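Local coordinates for protein Rnh (Ribonuclease H) (Chlorobaculum tepidum, PDB 3H08) that probably cleaves the RNA strand of RNA-DNA hybrids endonucleolytically, leaving 5'-phosphomonoesters, with magnesium as its cofactor, at residues G81-K84 with R85-K88. The protein carries 3 engineered substitutions. Residues are numbered along the deposited sequence; the frame is centred on the assembly and turned at random.
Sequences GWLK and RWVK
Trp86 folds its indole back over the first turn of helix 82-88, where Trp82 and Leu83 meet it through both backbone and side chain. Trp82 O, which also accepts the Trp86 amide, lies 3.2 Å above the ring plane, toward the rim, and Leu83 N faces the same side from slightly farther off. Trp82 CB joins them in a CH-pi contact, 4.2 Å from the centroid of the Trp86 six-membered ring and 26° off its normal. With Trp86 CG beside its own backbone N (chi1 -67°), the indole runs back toward the helix start. The Trp82 indole leads away from residues 85-88, and its side chain touches Asn76 of helix 72-79. Among the apolar contacts, Leu83 CD1 approaches Trp86 CE3 at 3.9 Å, the two side chains crossing at about a right angle; Leu83 CD1 also makes a looser contact with Val87 CG2 (4.4 Å). Gly81, at the N-cap position, has positive phi (82°) and joins helix 72-79 to this one. In the RNase H fold this short helix, with the basic residues Lys84, Arg85 and Lys88, probably forms the helical part of the basic protrusion, or handle region, which in the Escherichia coli enzyme contributes to binding the hybrid. Leu83 and Val87 rest on Leu109 of helix 102-114, while the Trp86 ring meets Trp105 of that helix edge-to-face. Four i to i+4 backbone bonds build the helix: Arg85 N to Gly81 O (3.2 Å), Trp86 N to Trp82 O (2.8 Å), Val87 N to Leu83 O (3.1 Å) and Lys88 N to Lys84 O (3.2 Å).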
ATOM      1  N   GLY A  81      13.169  -7.657  -6.092  1.00 29.49           N
ATOM      2  CA  GLY A  81      14.264  -7.761  -5.111  1.00 29.38           C
ATOM      3  C   GLY A  81      14.944  -6.440  -4.783  1.00 29.93           C
ATOM      4  O   GLY A  81      15.962  -6.424  -4.097  1.00 29.39           O
ATOM      5  N   TRP A  82      14.372  -5.332  -5.256  1.00 29.21           N
ATOM      6  CA  TRP A  82      15.017  -4.025  -5.137  1.00 29.56           C
ATOM      7  C   TRP A  82      15.062  -3.568  -3.686  1.00 28.83           C
ATOM      8  O   TRP A  82      16.073  -3.065  -3.214  1.00 28.05           O
ATOM      9  CB  TRP A  82      14.276  -2.984  -5.967  1.00 30.01           C
ATOM     10  CG  TRP A  82      14.241  -3.272  -7.411  1.00 32.18           C
ATOM     11  CD1 TRP A  82      15.017  -4.158  -8.090  1.00 33.33           C
ATOM     12  CD2 TRP A  82      13.427  -2.620  -8.378  1.00 32.34           C
ATOM     13  NE1 TRP A  82      14.729  -4.108  -9.444  1.00 33.53           N
ATOM     14  CE2 TRP A  82      13.752  -3.168  -9.639  1.00 33.38           C
ATOM     15  CE3 TRP A  82      12.451  -1.621  -8.304  1.00 32.83           C
ATOM     16  CZ2 TRP A  82      13.133  -2.760 -10.804  1.00 32.40           C
ATOM     17  CZ3 TRP A  82      11.837  -1.213  -9.487  1.00 33.11           C
ATOM     18  CH2 TRP A  82      12.186  -1.778 -10.709  1.00 33.19           C
ATOM     19  N   LEU A  83      13.957  -3.710  -2.980  1.00 28.26           N
ATOM     20  CA  LEU A  83      13.926  -3.284  -1.601  1.00 29.01           C
ATOM     21  C   LEU A  83      15.032  -3.981  -0.805  1.00 29.47           C
ATOM     22  O   LEU A  83      15.776  -3.342  -0.036  1.00 28.48           O
ATOM     23  CB  LEU A  83      12.551  -3.535  -0.982  1.00 28.09           C
ATOM     24  CG  LEU A  83      12.527  -3.305   0.529  1.00 28.18           C
ATOM     25  CD1 LEU A  83      12.821  -1.843   0.872  1.00 29.35           C
ATOM     26  CD2 LEU A  83      11.197  -3.723   1.070  1.00 28.05           C
ATOM     27  N   LYS A  84      15.200  -5.276  -1.034  1.00 29.70           N
ATOM     28  CA  LYS A  84      16.233  -6.016  -0.290  1.00 30.02           C
ATOM     29  C   LYS A  84      17.642  -5.562  -0.631  1.00 29.74           C
ATOM     30  O   LYS A  84      18.504  -5.487   0.238  1.00 28.47           O
ATOM     31  CB  LYS A  84      16.054  -7.525  -0.485  1.00 31.53           C
ATOM     32  CG  LYS A  84      14.724  -8.040   0.135  1.00 34.39           C
ATOM     33  CD  LYS A  84      14.377  -7.292   1.452  1.00 37.90           C
ATOM     34  CE  LYS A  84      12.957  -7.547   1.926  1.00 37.40           C
ATOM     35  NZ  LYS A  84      12.626  -9.000   2.014  1.00 41.18           N
ATOM     36  N   ARG A  85      17.852  -5.175  -1.878  1.00 29.60           N
ATOM     37  CA  ARG A  85      19.141  -4.631  -2.282  1.00 29.94           C
ATOM     38  C   ARG A  85      19.375  -3.224  -1.719  1.00 29.38           C
ATOM     39  O   ARG A  85      20.517  -2.865  -1.361  1.00 28.06           O
ATOM     40  CB  ARG A  85      19.240  -4.612  -3.796  1.00 31.32           C
ATOM     41  CG  ARG A  85      19.170  -6.006  -4.395  1.00 34.22           C
ATOM     42  CD  ARG A  85      20.348  -6.298  -5.280  1.00 37.16           C
ATOM     43  NE  ARG A  85      20.265  -7.647  -5.841  1.00 37.43           N
ATOM     44  CZ  ARG A  85      21.171  -8.194  -6.652  1.00 39.48           C
ATOM     45  NH1 ARG A  85      22.262  -7.522  -7.010  1.00 40.92           N
ATOM     46  NH2 ARG A  85      20.986  -9.427  -7.096  1.00 38.53           N
ATOM     47  N   TRP A  86      18.305  -2.427  -1.628  1.00 28.65           N
ATOM     48  CA  TRP A  86      18.423  -1.066  -1.092  1.00 29.01           C
ATOM     49  C   TRP A  86      18.899  -1.117   0.342  1.00 29.04           C
ATOM     50  O   TRP A  86      19.799  -0.381   0.730  1.00 28.56           O
ATOM     51  CB  TRP A  86      17.089  -0.305  -1.148  1.00 28.50           C
ATOM     52  CG  TRP A  86      16.619   0.007  -2.512  1.00 28.10           C
ATOM     53  CD1 TRP A  86      17.369   0.115  -3.647  1.00 28.32           C
ATOM     54  CD2 TRP A  86      15.264   0.233  -2.904  1.00 27.92           C
ATOM     55  NE1 TRP A  86      16.565   0.419  -4.716  1.00 28.92           N
ATOM     56  CE2 TRP A  86      15.266   0.500  -4.279  1.00 28.54           C
ATOM     57  CE3 TRP A  86      14.054   0.289  -2.206  1.00 29.34           C
ATOM     58  CZ2 TRP A  86      14.088   0.773  -4.984  1.00 29.42           C
ATOM     59  CZ3 TRP A  86      12.884   0.558  -2.921  1.00 28.68           C
ATOM     60  CH2 TRP A  86      12.918   0.814  -4.272  1.00 29.33           C
ATOM     61  N   VAL A  87      18.286  -1.985   1.130  1.00 29.54           N
ATOM     62  CA  VAL A  87      18.621  -2.121   2.524  1.00 31.68           C
ATOM     63  C   VAL A  87      20.079  -2.527   2.650  1.00 31.77           C
ATOM     64  O   VAL A  87      20.825  -1.965   3.453  1.00 32.63           O
ATOM     65  CB  VAL A  87      17.759  -3.201   3.189  1.00 32.86           C
ATOM     66  CG1 VAL A  87      18.341  -3.602   4.550  1.00 35.07           C
ATOM     67  CG2 VAL A  87      16.389  -2.724   3.325  1.00 35.03           C
ATOM     68  N   LYS A  88      20.470  -3.504   1.843  1.00 32.39           N
ATOM     69  CA  LYS A  88      21.825  -4.028   1.837  1.00 32.78           C
ATOM     70  C   LYS A  88      22.847  -2.970   1.435  1.00 32.22           C
ATOM     71  O   LYS A  88      23.960  -2.977   1.947  1.00 32.50           O
ATOM     72  CB  LYS A  88      21.890  -5.224   0.892  1.00 33.29           C
ATOM     73  CG  LYS A  88      23.252  -5.801   0.673  1.00 34.21           C
ATOM     74  CD  LYS A  88      23.168  -6.994  -0.269  1.00 35.34           C
ATOM     75  CE  LYS A  88      22.739  -8.270   0.470  1.00 38.09           C
ATOM     76  NZ  LYS A  88      23.715  -8.662   1.543  1.00 38.85           N
TER